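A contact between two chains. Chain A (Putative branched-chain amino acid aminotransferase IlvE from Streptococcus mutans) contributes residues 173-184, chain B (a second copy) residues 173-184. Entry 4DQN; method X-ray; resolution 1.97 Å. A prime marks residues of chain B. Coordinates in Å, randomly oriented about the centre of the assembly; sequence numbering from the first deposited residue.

Chain A (173-184) QDDYDRAAPHGT
Chain B, residues 173-184: QDDYDRAAPHGT

The two copies meet about an exact two-fold axis, so contacts between unlike residues occur twice. Neither stretch forms regular helix or strand. The chains run antiparallel: Tyr176 CA lies 4.7 Å from His182′ CA, and Ala180 CA 3.8 Å from Ala180′ CA. Together they bury 632 Å².

Gln173 to Tyr176 is a type I turn. Gln173 NE2 donates to Asp175 OD1 (2.9 Å), outside the contact. Asp174 O accepts a weak hydrogen bond from His182′ ND1 (3.3 Å). Asp175 CA sits over one face of the His182′ ring, 3.9 Å from its centroid, a CH-pi contact. Tyr176 (chi1 m) turns its CB away, but its CA approaches His182′ O at 3.6 Å.

Asp177 is extended (phi/psi -119/139) and points toward the partner with chi1 m. Asp177 N donates to His182′ O (2.9 Å, nearly straight), and Asp177 OD2 accepts from His182′ N (2.9 Å). One residue thus satisfies both backbone polar groups of His182′. Arg178 (chi1 p) and Ala179 point away.

Ala180 starts a second type I turn, ending at Gly183. Ala180 CB packs 4.0 Å from Ala180′ CB. Pro181 CD lies 4.3 Å from Pro181′ CD. Both self-pairings across the axis are apolar. His182 (chi1 m, phi/psi -119/45) points toward chain B and repeats the bonds to Asp174′ and Asp177′. Gly183 CA passes 3.8 Å from Asp177′ O.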

ATOM      1  N   GLN A 173       9.160   9.001 -16.379  1.00 34.85           N
ATOM      2  CA  GLN A 173      10.354   8.910 -15.533  1.00 38.54           C
ATOM      3  C   GLN A 173      10.581   7.453 -15.152  1.00 39.97           C
ATOM      4  O   GLN A 173       9.955   6.942 -14.223  1.00 37.26           O
ATOM      5  CB  GLN A 173      10.211   9.801 -14.279  1.00 35.40           C
ATOM      6  CG  GLN A 173      11.468   9.899 -13.392  1.00 38.82           C
ATOM      7  CD  GLN A 173      12.615  10.659 -14.049  1.00 41.25           C
ATOM      8  OE1 GLN A 173      12.394  11.538 -14.884  1.00 43.10           O
ATOM      9  NE2 GLN A 173      13.850  10.321 -13.676  1.00 38.65           N
ATOM     10  N   ASP A 174      11.497   6.798 -15.866  1.00 40.68           N
ATOM     11  CA  ASP A 174      11.603   5.334 -15.860  1.00 39.49           C
ATOM     12  C   ASP A 174      12.127   4.669 -14.581  1.00 39.19           C
ATOM     13  O   ASP A 174      12.045   3.445 -14.453  1.00 40.30           O
ATOM     14  CB  ASP A 174      12.417   4.857 -17.070  1.00 37.30           C
ATOM     15  CG  ASP A 174      11.650   4.989 -18.361  1.00 39.06           C
ATOM     16  OD1 ASP A 174      10.659   4.247 -18.512  1.00 40.28           O
ATOM     17  OD2 ASP A 174      12.023   5.825 -19.217  1.00 36.06           O
ATOM     18  N   ASP A 175      12.655   5.451 -13.641  1.00 36.79           N
ATOM     19  CA  ASP A 175      13.141   4.869 -12.382  1.00 38.65           C
ATOM     20  C   ASP A 175      12.099   4.829 -11.238  1.00 39.77           C
ATOM     21  O   ASP A 175      12.468   4.705 -10.067  1.00 37.59           O
ATOM     22  CB  ASP A 175      14.444   5.542 -11.918  1.00 37.92           C
ATOM     23  CG  ASP A 175      14.357   7.058 -11.910  1.00 41.31           C
ATOM     24  OD1 ASP A 175      13.498   7.615 -12.632  1.00 39.95           O
ATOM     25  OD2 ASP A 175      15.166   7.697 -11.199  1.00 43.49           O
ATOM     26  N   TYR A 176      10.808   4.928 -11.575  1.00 41.26           N
ATOM     27  CA  TYR A 176       9.724   4.698 -10.597  1.00 37.77           C
ATOM     28  C   TYR A 176       8.597   3.845 -11.185  1.00 40.85           C
ATOM     29  O   TYR A 176       8.198   4.028 -12.340  1.00 39.04           O
ATOM     30  CB  TYR A 176       9.141   6.018 -10.053  1.00 33.75           C
ATOM     31  CG  TYR A 176      10.154   6.927  -9.400  1.00 38.20           C
ATOM     32  CD1 TYR A 176      10.700   7.994 -10.096  1.00 38.80           C
ATOM     33  CD2 TYR A 176      10.573   6.715  -8.087  1.00 39.44           C
ATOM     34  CE1 TYR A 176      11.628   8.829  -9.514  1.00 34.61           C
ATOM     35  CE2 TYR A 176      11.503   7.552  -7.493  1.00 41.14           C
ATOM     36  CZ  TYR A 176      12.029   8.605  -8.218  1.00 41.97           C
ATOM     37  OH  TYR A 176      12.958   9.451  -7.653  1.00 45.15           O
ATOM     38  N   ASP A 177       8.092   2.906 -10.389  1.00 36.68           N
ATOM     39  CA  ASP A 177       6.902   2.148 -10.770  1.00 37.82           C
ATOM     40  C   ASP A 177       5.807   2.398  -9.742  1.00 36.99           C
ATOM     41  O   ASP A 177       6.081   2.434  -8.540  1.00 32.88           O
ATOM     42  CB  ASP A 177       7.199   0.639 -10.819  1.00 38.56           C
ATOM     43  CG  ASP A 177       8.297   0.276 -11.813  1.00 43.73           C
ATOM     44  OD1 ASP A 177       8.271   0.782 -12.963  1.00 40.13           O
ATOM     45  OD2 ASP A 177       9.179  -0.534 -11.435  1.00 39.16           O
ATOM     46  N   ARG A 178       4.564   2.565 -10.192  1.00 38.01           N
ATOM     47  CA  ARG A 178       3.469   2.661  -9.230  1.00 37.42           C
ATOM     48  C   ARG A 178       2.965   1.263  -8.848  1.00 36.81           C
ATOM     49  O   ARG A 178       2.305   1.090  -7.824  1.00 34.88           O
ATOM     50  CB  ARG A 178       2.332   3.553  -9.738  1.00 37.60           C
ATOM     51  CG  ARG A 178       1.561   3.024 -10.922  1.00 42.23           C
ATOM     52  CD  ARG A 178       0.081   3.389 -10.761  1.00 47.35           C
ATOM     53  NE  ARG A 178      -0.076   4.783 -10.337  1.00 48.65           N
ATOM     54  CZ  ARG A 178      -1.103   5.241  -9.621  1.00 50.43           C
ATOM     55  NH1 ARG A 178      -2.073   4.416  -9.239  1.00 45.93           N
ATOM     56  NH2 ARG A 178      -1.156   6.529  -9.282  1.00 49.90           N
ATOM     57  N   ALA A 179       3.302   0.267  -9.663  1.00 33.83           N
ATOM     58  CA  ALA A 179       2.876  -1.111  -9.411  1.00 37.58           C
ATOM     59  C   ALA A 179       3.831  -2.144 -10.015  1.00 39.06           C
ATOM     60  O   ALA A 179       4.539  -1.860 -10.994  1.00 35.41           O
ATOM     61  CB  ALA A 179       1.471  -1.330  -9.939  1.00 38.97           C
ATOM     62  N   ALA A 180       3.834  -3.341  -9.424  1.00 37.99           N
ATOM     63  CA  ALA A 180       4.629  -4.473  -9.905  1.00 38.17           C
ATOM     64  C   ALA A 180       3.912  -5.163 -11.067  1.00 40.99           C
ATOM     65  O   ALA A 180       2.702  -4.977 -11.233  1.00 39.72           O
ATOM     66  CB  ALA A 180       4.843  -5.455  -8.770  1.00 34.90           C
ATOM     67  N   PRO A 181       4.646  -5.967 -11.870  1.00 43.31           N
ATOM     68  CA  PRO A 181       3.982  -6.719 -12.952  1.00 37.99           C
ATOM     69  C   PRO A 181       2.877  -7.655 -12.446  1.00 43.57           C
ATOM     70  O   PRO A 181       1.824  -7.759 -13.084  1.00 42.04           O
ATOM     71  CB  PRO A 181       5.125  -7.531 -13.570  1.00 42.94           C
ATOM     72  CG  PRO A 181       6.361  -6.709 -13.298  1.00 42.23           C
ATOM     73  CD  PRO A 181       6.119  -6.088 -11.934  1.00 42.29           C
ATOM     74  N   HIS A 182       3.117  -8.324 -11.320  1.00 38.23           N
ATOM     75  CA  HIS A 182       2.094  -9.150 -10.687  1.00 39.65           C
ATOM     76  C   HIS A 182       1.768  -8.634  -9.283  1.00 42.00           C
ATOM     77  O   HIS A 182       1.660  -9.417  -8.330  1.00 35.37           O
ATOM     78  CB  HIS A 182       2.554 -10.607 -10.613  1.00 39.52           C
ATOM     79  CG  HIS A 182       2.773 -11.239 -11.952  1.00 45.58           C
ATOM     80  ND1 HIS A 182       3.897 -11.983 -12.249  1.00 45.75           N
ATOM     81  CD2 HIS A 182       2.012 -11.242 -13.074  1.00 43.07           C
ATOM     82  CE1 HIS A 182       3.822 -12.413 -13.498  1.00 43.77           C
ATOM     83  NE2 HIS A 182       2.689 -11.975 -14.021  1.00 45.97           N
ATOM     84  N   GLY A 183       1.609  -7.314  -9.167  1.00 42.82           N
ATOM     85  CA  GLY A 183       1.299  -6.674  -7.898  1.00 39.19           C
ATOM     86  C   GLY A 183      -0.172  -6.303  -7.821  1.00 45.62           C
ATOM     87  O   GLY A 183      -1.035  -7.070  -8.273  1.00 42.05           O
ATOM     88  N   THR A 184      -0.457  -5.125  -7.266  1.00 40.05           N
ATOM     89  CA  THR A 184      -1.838  -4.690  -7.035  1.00 38.13           C
ATOM     90  C   THR A 184      -2.276  -3.569  -7.976  1.00 35.85           C
ATOM     91  O   THR A 184      -3.230  -2.843  -7.678  1.00 37.97           O
ATOM     92  CB  THR A 184      -2.039  -4.228  -5.576  1.00 37.02           C
ATOM     93  OG1 THR A 184      -1.058  -3.231  -5.239  1.00 34.51           O
ATOM     94  CG2 THR A 184      -1.891  -5.413  -4.625  1.00 35.03           C
TER
ATOM     95  N   GLN B 173       6.367 -18.838  -6.147  1.00 34.85           N
ATOM     96  CA  GLN B 173       5.187 -18.756  -7.013  1.00 38.54           C
ATOM     97  C   GLN B 173       5.301 -17.515  -7.888  1.00 39.97           C
ATOM     98  O   GLN B 173       4.986 -16.408  -7.452  1.00 37.26           O
ATOM     99  CB  GLN B 173       3.889 -18.734  -6.175  1.00 35.40           C
ATOM    100  CG  GLN B 173       2.579 -18.799  -6.987  1.00 38.82           C
ATOM    101  CD  GLN B 173       2.356 -20.144  -7.669  1.00 41.25           C
ATOM    102  OE1 GLN B 173       2.824 -21.178  -7.193  1.00 43.10           O
ATOM    103  NE2 GLN B 173       1.639 -20.133  -8.794  1.00 38.65           N
ATOM    104  N   ASP B 174       5.735 -17.715  -9.133  1.00 40.68           N
ATOM    105  CA  ASP B 174       6.214 -16.621  -9.987  1.00 39.49           C
ATOM    106  C   ASP B 174       5.171 -15.627 -10.513  1.00 39.19           C
ATOM    107  O   ASP B 174       5.542 -14.587 -11.061  1.00 40.30           O
ATOM    108  CB  ASP B 174       7.038 -17.182 -11.153  1.00 37.30           C
ATOM    109  CG  ASP B 174       8.388 -17.683 -10.709  1.00 39.06           C
ATOM    110  OD1 ASP B 174       9.207 -16.832 -10.308  1.00 40.28           O
ATOM    111  OD2 ASP B 174       8.634 -18.912 -10.750  1.00 36.06           O
ATOM    112  N   ASP B 175       3.883 -15.928 -10.351  1.00 36.79           N
ATOM    113  CA  ASP B 175       2.843 -14.995 -10.806  1.00 38.65           C
ATOM    114  C   ASP B 175       2.358 -13.988  -9.735  1.00 39.77           C
ATOM    115  O   ASP B 175       1.276 -13.412  -9.871  1.00 37.59           O
ATOM    116  CB  ASP B 175       1.656 -15.741 -11.439  1.00 37.92           C
ATOM    117  CG  ASP B 175       1.139 -16.875 -10.570  1.00 41.31           C
ATOM    118  OD1 ASP B 175       1.904 -17.372  -9.711  1.00 39.95           O
ATOM    119  OD2 ASP B 175      -0.028 -17.287 -10.762  1.00 43.49           O
ATOM    120  N   TYR B 176       3.156 -13.775  -8.682  1.00 41.26           N
ATOM    121  CA  TYR B 176       2.895 -12.692  -7.710  1.00 37.77           C
ATOM    122  C   TYR B 176       4.174 -11.936  -7.342  1.00 40.85           C
ATOM    123  O   TYR B 176       5.235 -12.538  -7.148  1.00 39.04           O
ATOM    124  CB  TYR B 176       2.218 -13.214  -6.427  1.00 33.75           C
ATOM    125  CG  TYR B 176       0.914 -13.939  -6.657  1.00 38.20           C
ATOM    126  CD1 TYR B 176       0.871 -15.324  -6.689  1.00 38.80           C
ATOM    127  CD2 TYR B 176      -0.275 -13.239  -6.852  1.00 39.44           C
ATOM    128  CE1 TYR B 176      -0.312 -15.997  -6.902  1.00 34.61           C
ATOM    129  CE2 TYR B 176      -1.469 -13.909  -7.063  1.00 41.14           C
ATOM    130  CZ  TYR B 176      -1.475 -15.290  -7.092  1.00 41.97           C
ATOM    131  OH  TYR B 176      -2.648 -15.983  -7.304  1.00 45.15           O
ATOM    132  N   ASP B 177       4.072 -10.612  -7.257  1.00 36.68           N
ATOM    133  CA  ASP B 177       5.173  -9.797  -6.746  1.00 37.82           C
ATOM    134  C   ASP B 177       4.702  -9.055  -5.502  1.00 36.99           C
ATOM    135  O   ASP B 177       3.576  -8.552  -5.470  1.00 32.88           O
ATOM    136  CB  ASP B 177       5.631  -8.766  -7.793  1.00 38.56           C
ATOM    137  CG  ASP B 177       6.113  -9.405  -9.091  1.00 43.73           C
ATOM    138  OD1 ASP B 177       6.893 -10.388  -9.035  1.00 40.13           O
ATOM    139  OD2 ASP B 177       5.714  -8.901 -10.170  1.00 39.16           O
ATOM    140  N   ARG B 178       5.547  -8.971  -4.477  1.00 38.01           N
ATOM    141  CA  ARG B 178       5.186  -8.145  -3.327  1.00 37.42           C
ATOM    142  C   ARG B 178       5.592  -6.684  -3.566  1.00 36.81           C
ATOM    143  O   ARG B 178       5.091  -5.775  -2.905  1.00 34.88           O
ATOM    144  CB  ARG B 178       5.773  -8.688  -2.020  1.00 37.60           C
ATOM    145  CG  ARG B 178       7.276  -8.622  -1.897  1.00 42.23           C
ATOM    146  CD  ARG B 178       7.646  -8.285  -0.449  1.00 47.35           C
ATOM    147  NE  ARG B 178       6.858  -9.080   0.497  1.00 48.65           N
ATOM    148  CZ  ARG B 178       6.542  -8.687   1.731  1.00 50.43           C
ATOM    149  NH1 ARG B 178       6.940  -7.500   2.178  1.00 45.93           N
ATOM    150  NH2 ARG B 178       5.818  -9.482   2.518  1.00 49.90           N
ATOM    151  N   ALA B 179       6.482  -6.466  -4.531  1.00 33.83           N
ATOM    152  CA  ALA B 179       6.955  -5.117  -4.851  1.00 37.58           C
ATOM    153  C   ALA B 179       7.418  -4.982  -6.303  1.00 39.06           C
ATOM    154  O   ALA B 179       7.821  -5.970  -6.936  1.00 35.41           O
ATOM    155  CB  ALA B 179       8.074  -4.717  -3.908  1.00 38.97           C
ATOM    156  N   ALA B 180       7.360  -3.751  -6.815  1.00 37.99           N
ATOM    157  CA  ALA B 180       7.826  -3.417  -8.162  1.00 38.17           C
ATOM    158  C   ALA B 180       9.345  -3.235  -8.165  1.00 40.99           C
ATOM    159  O   ALA B 180       9.934  -3.029  -7.098  1.00 39.72           O
ATOM    160  CB  ALA B 180       7.150  -2.142  -8.627  1.00 34.90           C
ATOM    161  N   PRO B 181       9.984  -3.301  -9.354  1.00 43.31           N
ATOM    162  CA  PRO B 181      11.437  -3.049  -9.416  1.00 37.99           C
ATOM    163  C   PRO B 181      11.831  -1.663  -8.891  1.00 43.57           C
ATOM    164  O   PRO B 181      12.849  -1.537  -8.202  1.00 42.04           O
ATOM    165  CB  PRO B 181      11.751  -3.160 -10.911  1.00 42.94           C
ATOM    166  CG  PRO B 181      10.698  -4.098 -11.449  1.00 42.23           C
ATOM    167  CD  PRO B 181       9.448  -3.774 -10.649  1.00 42.29           C
ATOM    168  N   HIS B 182      11.038  -0.643  -9.215  1.00 38.23           N
ATOM    169  CA  HIS B 182      11.252   0.695  -8.674  1.00 39.65           C
ATOM    170  C   HIS B 182      10.044   1.151  -7.852  1.00 42.00           C
ATOM    171  O   HIS B 182       9.584   2.294  -7.982  1.00 35.37           O
ATOM    172  CB  HIS B 182      11.519   1.691  -9.803  1.00 39.52           C
ATOM    173  CG  HIS B 182      12.762   1.397 -10.585  1.00 45.58           C
ATOM    174  ND1 HIS B 182      12.794   1.409 -11.965  1.00 45.75           N
ATOM    175  CD2 HIS B 182      14.018   1.086 -10.182  1.00 43.07           C
ATOM    176  CE1 HIS B 182      14.015   1.113 -12.378  1.00 43.77           C
ATOM    177  NE2 HIS B 182      14.776   0.910 -11.316  1.00 45.97           N
ATOM    178  N   GLY B 183       9.539   0.252  -7.005  1.00 42.82           N
ATOM    179  CA  GLY B 183       8.390   0.536  -6.158  1.00 39.19           C
ATOM    180  C   GLY B 183       8.825   0.822  -4.732  1.00 45.62           C
ATOM    181  O   GLY B 183       9.846   1.488  -4.509  1.00 42.05           O
ATOM    182  N   THR B 184       8.062   0.307  -3.767  1.00 40.05           N
ATOM    183  CA  THR B 184       8.307   0.592  -2.349  1.00 38.13           C
ATOM    184  C   THR B 184       8.868  -0.608  -1.588  1.00 35.85           C
ATOM    185  O   THR B 184       8.769  -0.666  -0.357  1.00 37.97           O
ATOM    186  CB  THR B 184       7.019   1.074  -1.648  1.00 37.02           C
ATOM    187  OG1 THR B 184       5.958   0.127  -1.869  1.00 34.51           O
ATOM    188  CG2 THR B 184       6.597   2.433  -2.201  1.00 35.03           C
TER